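Local coordinates for putative cell surface protein (Streptococcus pyogenes, PDB 4OFQ) that probably acts as a cell-surface adhesin of the antigen I/II family, this fragment being its calcium-binding C-terminal beta-sandwich region, at residues 288-293 / 310-315; 12-17 / 47-52; 37-42 / 73-78. One frame throughout, in Å; residues are numbered along the deposited sequence.

Contact 1: residues 288-293 / 310-315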
# COMPACT_ATOMS: atom_id res chain seq x y z
N GLY A 288 27.93 10.56 -14.50
CA GLY A 288 27.83 10.93 -13.09
C GLY A 288 26.74 10.19 -12.34
O GLY A 288 26.43 10.51 -11.19
N HIS A 289 26.14 9.19 -12.98
CA HIS A 289 25.04 8.45 -12.38
C HIS A 289 25.54 7.38 -11.40
O HIS A 289 26.30 6.49 -11.78
CB HIS A 289 24.19 7.80 -13.47
CG HIS A 289 22.92 7.19 -12.97
ND1 HIS A 289 22.82 5.86 -12.62
CD2 HIS A 289 21.68 7.71 -12.79
CE1 HIS A 289 21.58 5.59 -12.24
NE2 HIS A 289 20.87 6.70 -12.33
N TYR A 290 25.09 7.49 -10.16
CA TYR A 290 25.45 6.56 -9.10
C TYR A 290 24.24 5.76 -8.64
O TYR A 290 23.17 6.31 -8.41
CB TYR A 290 26.02 7.33 -7.90
CG TYR A 290 26.17 6.50 -6.64
CD1 TYR A 290 25.12 6.39 -5.72
CD2 TYR A 290 27.35 5.83 -6.36
CE1 TYR A 290 25.24 5.63 -4.57
CE2 TYR A 290 27.49 5.05 -5.23
CZ TYR A 290 26.43 4.96 -4.33
OH TYR A 290 26.55 4.21 -3.19
N GLU A 291 24.42 4.46 -8.46
CA GLU A 291 23.35 3.60 -8.00
C GLU A 291 23.90 2.57 -7.00
O GLU A 291 24.96 2.00 -7.24
CB GLU A 291 22.78 2.89 -9.22
CG GLU A 291 21.55 2.07 -8.98
CD GLU A 291 21.11 1.37 -10.25
OE1 GLU A 291 20.70 2.09 -11.19
OE2 GLU A 291 21.21 0.13 -10.30
N LEU A 292 23.21 2.36 -5.89
CA LEU A 292 23.52 1.23 -5.03
C LEU A 292 22.22 0.48 -4.75
O LEU A 292 21.28 1.04 -4.19
CB LEU A 292 24.19 1.68 -3.72
CG LEU A 292 24.62 0.57 -2.75
CD1 LEU A 292 25.87 0.96 -1.98
CD2 LEU A 292 23.50 0.25 -1.77
N ALA A 293 22.18 -0.79 -5.14
CA ALA A 293 20.98 -1.60 -5.01
C ALA A 293 21.21 -2.81 -4.13
O ALA A 293 22.19 -3.55 -4.31
CB ALA A 293 20.49 -2.06 -6.39
N ALA A 310 19.09 1.24 5.80
CA ALA A 310 20.52 1.42 5.58
C ALA A 310 20.80 2.85 5.14
O ALA A 310 19.93 3.50 4.54
CB ALA A 310 21.03 0.44 4.52
N ASP A 311 22.00 3.34 5.47
CA ASP A 311 22.49 4.62 4.97
C ASP A 311 23.66 4.36 4.04
O ASP A 311 24.49 3.48 4.30
CB ASP A 311 23.00 5.51 6.10
CG ASP A 311 21.88 6.09 6.94
OD1 ASP A 311 20.69 5.91 6.58
OD2 ASP A 311 22.21 6.72 7.97
N ALA A 312 23.72 5.13 2.95
CA ALA A 312 24.87 5.09 2.07
C ALA A 312 25.72 6.35 2.28
O ALA A 312 25.19 7.44 2.48
CB ALA A 312 24.43 4.99 0.62
N PHE A 313 27.04 6.18 2.27
CA PHE A 313 27.94 7.32 2.36
C PHE A 313 28.77 7.36 1.11
O PHE A 313 29.51 6.42 0.81
CB PHE A 313 28.85 7.21 3.57
CG PHE A 313 28.12 7.25 4.88
CD1 PHE A 313 27.53 6.12 5.39
CD2 PHE A 313 27.99 8.45 5.57
CE1 PHE A 313 26.83 6.16 6.59
CE2 PHE A 313 27.30 8.49 6.77
CZ PHE A 313 26.72 7.34 7.28
N VAL A 314 28.68 8.47 0.39
CA VAL A 314 29.34 8.62 -0.89
C VAL A 314 30.41 9.69 -0.79
O VAL A 314 30.11 10.84 -0.47
CB VAL A 314 28.31 8.98 -1.99
CG1 VAL A 314 29.02 9.25 -3.31
CG2 VAL A 314 27.30 7.86 -2.14
N VAL A 315 31.66 9.29 -1.06
CA VAL A 315 32.80 10.18 -0.90
C VAL A 315 33.21 10.72 -2.27
O VAL A 315 33.40 9.94 -3.20
CB VAL A 315 33.99 9.44 -0.27
CG1 VAL A 315 35.19 10.33 -0.21
CG2 VAL A 315 33.62 8.95 1.14
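Tyr290 lays one face of its ring under a methyl group of Val314. The branch that touches is CG2, which stands 4.1 Å from the ring centroid and 25° off the ring normal, a CH-pi contact over the face. The methyl is displaced from the middle of the ring toward its rim, on the phenol side, and the closest pair is Tyr290 CZ to Val314 CG2 at 3.7 Å. Tyr290 carries CG anti to the backbone N (chi1 168°), which sends the ring out across the gap; the two side chains, pointing opposite ways, overlap in passing. Ala312, two residues back on the facing strand, adds a lighter contact, its CB lying 4.4 Å from Tyr290 OH. No hydrogen bond links the two segments, and the CA atoms of Tyr290 and Val314 are 9.3 Å apart, so side chains alone bridge them. A tyrosine suits this buried place because it is long enough to span the gap, offers a flat apolar surface, and can still anchor its polar end: the hydroxyl is hydrogen-bonded to Asp253. A branched valine supplies a methyl for the face, while a small alanine accommodates the hydroxyl end. Strand 289-294 lies between strands 237-242 and 279-284 in one sheet, where Tyr290 also touches Thr281 and Tyr283. Strand 310-318 belongs to the opposing sheet, between strands 216-222 and 248-257, and Val314 there leans on Tyr250. The contact thus packs one sheet against the other inside the C-terminal beta sandwich.

Contact 2: residues 12-17 / 47-52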
# COMPACT_ATOMS: atom_id res chain seq x y z
N ASN A 12 -27.34 -10.66 15.10
CA ASN A 12 -25.93 -10.99 15.31
C ASN A 12 -25.53 -12.33 14.70
O ASN A 12 -24.45 -12.85 14.98
CB ASN A 12 -25.57 -10.93 16.80
CG ASN A 12 -26.27 -12.00 17.63
OD1 ASN A 12 -27.31 -12.53 17.23
ND2 ASN A 12 -25.71 -12.32 18.79
N LEU A 13 -26.41 -12.88 13.86
CA LEU A 13 -26.14 -14.14 13.16
C LEU A 13 -25.97 -13.92 11.66
O LEU A 13 -25.54 -14.82 10.93
CB LEU A 13 -27.25 -15.15 13.42
CG LEU A 13 -27.32 -15.71 14.84
CD1 LEU A 13 -28.38 -16.79 14.93
CD2 LEU A 13 -25.95 -16.25 15.28
N ILE A 14 -26.33 -12.73 11.19
CA ILE A 14 -26.05 -12.34 9.81
C ILE A 14 -24.89 -11.35 9.86
O ILE A 14 -25.01 -10.28 10.45
CB ILE A 14 -27.29 -11.72 9.14
CG1 ILE A 14 -28.47 -12.69 9.22
CG2 ILE A 14 -26.99 -11.33 7.70
CD1 ILE A 14 -29.81 -12.07 8.95
N GLN A 15 -23.76 -11.72 9.26
CA GLN A 15 -22.54 -10.96 9.46
C GLN A 15 -21.69 -10.92 8.19
O GLN A 15 -20.89 -11.83 7.95
CB GLN A 15 -21.74 -11.55 10.63
CG GLN A 15 -20.43 -10.83 10.94
CD GLN A 15 -20.60 -9.34 11.15
OE1 GLN A 15 -21.62 -8.88 11.69
NE2 GLN A 15 -19.60 -8.56 10.72
N PRO A 16 -21.90 -9.89 7.36
CA PRO A 16 -21.00 -9.67 6.23
C PRO A 16 -19.61 -9.37 6.77
O PRO A 16 -19.46 -8.80 7.86
CB PRO A 16 -21.58 -8.43 5.53
CG PRO A 16 -22.37 -7.73 6.60
CD PRO A 16 -22.88 -8.80 7.52
N THR A 17 -18.58 -9.79 6.06
CA THR A 17 -17.23 -9.59 6.55
C THR A 17 -16.35 -9.14 5.40
O THR A 17 -16.71 -9.34 4.25
CB THR A 17 -16.65 -10.89 7.14
OG1 THR A 17 -16.60 -11.89 6.11
CG2 THR A 17 -17.50 -11.41 8.30
N PHE A 47 -25.28 -15.51 3.70
CA PHE A 47 -26.65 -15.96 3.52
C PHE A 47 -26.96 -17.19 4.36
O PHE A 47 -28.07 -17.70 4.33
CB PHE A 47 -26.92 -16.30 2.06
CG PHE A 47 -27.00 -15.09 1.16
CD1 PHE A 47 -27.47 -13.88 1.64
CD2 PHE A 47 -26.59 -15.17 -0.17
CE1 PHE A 47 -27.54 -12.76 0.81
CE2 PHE A 47 -26.67 -14.06 -1.00
CZ PHE A 47 -27.14 -12.86 -0.51
N ASP A 48 -25.97 -17.65 5.11
CA ASP A 48 -26.10 -18.87 5.89
C ASP A 48 -27.40 -18.98 6.70
O ASP A 48 -28.06 -20.02 6.69
CB ASP A 48 -24.88 -19.04 6.80
CG ASP A 48 -24.91 -20.34 7.56
OD1 ASP A 48 -24.71 -21.40 6.94
OD2 ASP A 48 -25.14 -20.30 8.78
N GLN A 49 -27.78 -17.90 7.39
CA GLN A 49 -28.95 -17.92 8.26
C GLN A 49 -30.26 -18.16 7.50
O GLN A 49 -31.24 -18.64 8.06
CB GLN A 49 -29.07 -16.61 9.04
CG GLN A 49 -28.22 -16.54 10.28
CD GLN A 49 -28.57 -17.60 11.31
OE1 GLN A 49 -29.65 -17.57 11.91
NE2 GLN A 49 -27.66 -18.54 11.52
N TYR A 50 -30.27 -17.81 6.21
CA TYR A 50 -31.49 -17.87 5.41
C TYR A 50 -31.80 -19.27 4.87
O TYR A 50 -32.89 -19.49 4.34
CB TYR A 50 -31.40 -16.89 4.24
CG TYR A 50 -31.18 -15.47 4.67
CD1 TYR A 50 -31.98 -14.89 5.65
CD2 TYR A 50 -30.16 -14.70 4.12
CE1 TYR A 50 -31.78 -13.58 6.06
CE2 TYR A 50 -29.95 -13.39 4.53
CZ TYR A 50 -30.77 -12.84 5.50
OH TYR A 50 -30.57 -11.54 5.90
N LYS A 51 -30.85 -20.19 4.99
CA LYS A 51 -31.00 -21.53 4.42
C LYS A 51 -32.25 -22.25 4.90
O LYS A 51 -32.53 -22.30 6.10
CB LYS A 51 -29.78 -22.39 4.76
CG LYS A 51 -29.80 -23.78 4.15
CD LYS A 51 -28.53 -24.55 4.47
CE LYS A 51 -28.51 -25.91 3.78
NZ LYS A 51 -27.23 -26.65 4.06
N GLY A 52 -33.02 -22.78 3.95
CA GLY A 52 -34.17 -23.60 4.27
C GLY A 52 -35.40 -22.84 4.74
O GLY A 52 -36.43 -23.45 5.01
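Leu13 and Gln49 meet through van der Waals contact, without a hydrogen bond. The gamma carbon of Gln49 sits against the backbone of the other segment, CG lying 3.3 Å from Leu13 O. Its amide end crosses the leucine at a slant: Leu13 CB comes within 3.5 Å of Gln49 CD, and Leu13 CD1 within 3.4 Å of Gln49 OE1. A bend in the glutamine chain (chi2 -62°) folds the amide over the leucine. This suits a long, flexible side chain at a partly exposed place, where its methylenes can cover a neighbour while the amide stays near the surface.

Apolar packing continues inward at Ile14. Its CG1 touches Gln49 CB at 4.0 Å, and its other end, CD1, reaches the phenol end of Tyr50, the two side chains crossing at about a right angle. CD1 is 3.7 Å from Tyr50 CZ and only 3.2 Å from Tyr50 OH, which is tight for a methyl beside an oxygen. A beta-branched isoleucine has a second methyl as well, and CG2 also borders this hydroxyl.

Polar bonds fix the framework. Tyr50 OH is hydrogen-bonded to Asp174, and Tyr50 N bonds to Phe47 O at 2.9 Å, closing a short 3-10 turn that sends Gln49 toward the N-terminal segment. Asp46 receives bonds from both sides, from Gln15 N and Asp48 N, so one carboxylate ties the two segments together indirectly.

This is a loop-on-loop contact at an end of the beta-sandwich domain: the irregular segment leading into strand 17-20 packs on the 3-10 turn that follows its antiparallel partner, strand 38-45, with Tyr179 of strand 177-188 touching both Ile14 and Tyr50.

Contact 3: residues 37-42 / 73-78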
# COMPACT_ATOMS: atom_id res chain seq x y z
N SER A 37 0.99 0.25 -3.32
CA SER A 37 0.43 -1.08 -3.00
C SER A 37 -0.91 -1.32 -3.68
O SER A 37 -1.70 -0.40 -3.87
CB SER A 37 0.26 -1.26 -1.48
OG SER A 37 1.52 -1.26 -0.81
N THR A 38 -1.16 -2.57 -4.04
CA THR A 38 -2.49 -2.99 -4.49
C THR A 38 -3.14 -3.59 -3.27
O THR A 38 -2.55 -4.46 -2.64
CB THR A 38 -2.40 -4.06 -5.58
OG1 THR A 38 -1.69 -3.53 -6.71
CG2 THR A 38 -3.80 -4.51 -6.02
N LEU A 39 -4.33 -3.10 -2.92
CA LEU A 39 -5.07 -3.67 -1.81
C LEU A 39 -6.08 -4.69 -2.31
O LEU A 39 -7.03 -4.34 -3.01
CB LEU A 39 -5.81 -2.57 -1.03
CG LEU A 39 -4.91 -1.38 -0.67
CD1 LEU A 39 -5.67 -0.36 0.14
CD2 LEU A 39 -3.71 -1.90 0.10
N THR A 40 -5.90 -5.95 -1.91
CA THR A 40 -6.81 -7.00 -2.33
C THR A 40 -7.66 -7.49 -1.17
O THR A 40 -7.13 -8.04 -0.20
CB THR A 40 -6.07 -8.18 -2.97
OG1 THR A 40 -5.44 -7.72 -4.18
CG2 THR A 40 -7.05 -9.32 -3.32
N TYR A 41 -8.96 -7.25 -1.27
CA TYR A 41 -9.91 -7.61 -0.25
C TYR A 41 -10.71 -8.83 -0.67
O TYR A 41 -11.00 -9.03 -1.86
CB TYR A 41 -10.89 -6.46 -0.01
CG TYR A 41 -10.28 -5.17 0.48
CD1 TYR A 41 -9.96 -4.99 1.83
CD2 TYR A 41 -10.07 -4.11 -0.40
CE1 TYR A 41 -9.42 -3.79 2.28
CE2 TYR A 41 -9.54 -2.92 0.04
CZ TYR A 41 -9.22 -2.76 1.38
OH TYR A 41 -8.68 -1.57 1.80
N VAL A 42 -11.08 -9.64 0.32
CA VAL A 42 -12.01 -10.74 0.10
C VAL A 42 -13.21 -10.46 1.01
O VAL A 42 -13.06 -10.36 2.23
CB VAL A 42 -11.35 -12.09 0.46
CG1 VAL A 42 -12.31 -13.26 0.19
CG2 VAL A 42 -10.03 -12.27 -0.30
N GLU A 73 -11.03 9.16 0.22
CA GLU A 73 -9.87 10.05 0.28
C GLU A 73 -8.58 9.27 0.05
O GLU A 73 -7.56 9.82 -0.37
CB GLU A 73 -9.80 10.74 1.65
CG GLU A 73 -8.64 11.71 1.80
CD GLU A 73 -8.25 11.96 3.26
OE1 GLU A 73 -9.06 11.64 4.16
OE2 GLU A 73 -7.13 12.46 3.50
N ALA A 74 -8.64 7.98 0.32
CA ALA A 74 -7.45 7.13 0.33
C ALA A 74 -7.41 6.21 -0.88
O ALA A 74 -6.44 6.18 -1.64
CB ALA A 74 -7.42 6.31 1.62
N ILE A 75 -8.49 5.46 -1.06
CA ILE A 75 -8.59 4.51 -2.15
C ILE A 75 -9.13 5.19 -3.40
O ILE A 75 -10.10 5.94 -3.33
CB ILE A 75 -9.49 3.33 -1.74
CG1 ILE A 75 -8.68 2.34 -0.88
CG2 ILE A 75 -10.05 2.63 -2.94
CD1 ILE A 75 -9.53 1.38 -0.06
N ASP A 76 -8.46 4.96 -4.52
CA ASP A 76 -9.01 5.37 -5.82
C ASP A 76 -10.12 4.41 -6.25
O ASP A 76 -9.85 3.32 -6.75
CB ASP A 76 -7.89 5.40 -6.87
CG ASP A 76 -8.39 5.80 -8.25
OD1 ASP A 76 -9.58 6.22 -8.37
OD2 ASP A 76 -7.60 5.69 -9.21
N GLY A 77 -11.38 4.79 -6.04
CA GLY A 77 -12.48 3.90 -6.37
C GLY A 77 -12.53 3.48 -7.84
O GLY A 77 -12.98 2.40 -8.18
N HIS A 78 -12.04 4.35 -8.70
CA HIS A 78 -12.01 4.07 -10.14
C HIS A 78 -10.97 3.04 -10.56
O HIS A 78 -10.95 2.62 -11.71
CB HIS A 78 -11.83 5.39 -10.88
CG HIS A 78 -12.89 6.38 -10.53
ND1 HIS A 78 -14.16 6.34 -11.07
CD2 HIS A 78 -12.90 7.39 -9.62
CE1 HIS A 78 -14.89 7.30 -10.53
NE2 HIS A 78 -14.15 7.95 -9.65
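This is a small, buried apolar contact between strand 38-45 and the short, weakly bonded strand 75-76, which do not pair with each other, in the interior of the calcium-containing domain. Ile75 carries one side of it and Leu39 and Tyr41 the other. The CA atoms of Leu39 and Ile75 are 8.9 Å apart, and no hydrogen bond joins the segments. The delta methyl of Ile75 comes closest, its CD1 lying 3.6 Å from Tyr41 OH, the two side chains reaching out to meet each other. Further back along the isoleucine, CG1 meets Leu39 CD1 at 4.2 Å, where the two chains cross at a slant. With CG1 beside the backbone N (chi1 -81°) and chi2 extended (162°), CG1 comes to Leu39 while CD1 goes on to the hydroxyl of Tyr41. Both strands are antiparallel neighbours of strand 149-157, so these residues meet across it, and Phe155 of that strand touches both Tyr41 and Ile75. The facing sheet of the beta sandwich contributes Ile166 of strand 164-174, which touches all three residues. Leucine and isoleucine suit such an interior by filling it with methyls, whereas tyrosine adds an aromatic ring that also forms a cation-pi interaction with Lys18. Beyond Ile75 the chain turns a corner at Gly77 and His78, where a weak hydrogen bond runs from His78 N to Asp76 OD1 at 3.1 Å. The side chain of Ile75 is about 8 Å from the bound calcium ion, whose site includes Asp69 and Tyr70, a few residues earlier in the chain.

Contacts 2 and 3 belong to the N-terminal beta sandwich and alternate along the chain: 12-17, 37-42, 47-52, then 73-78. Strand 38-45 connects them, since contact 3 uses its first part and contact 2 the loop just after it; their centres are 26 Å apart and their nearest atoms about 4 Å. Contact 1 follows later in sequence, in the C-terminal domain, and joins two sheets that neither of the others uses. Its centre lies 34 Å from that of contact 3 and 57 Å from that of contact 2, which is on the other side of the chain's centre. Contact 1 and contacts 2 and 3 thus lie in separate parts of the chain, consistent with an elongated two-domain adhesin fragment.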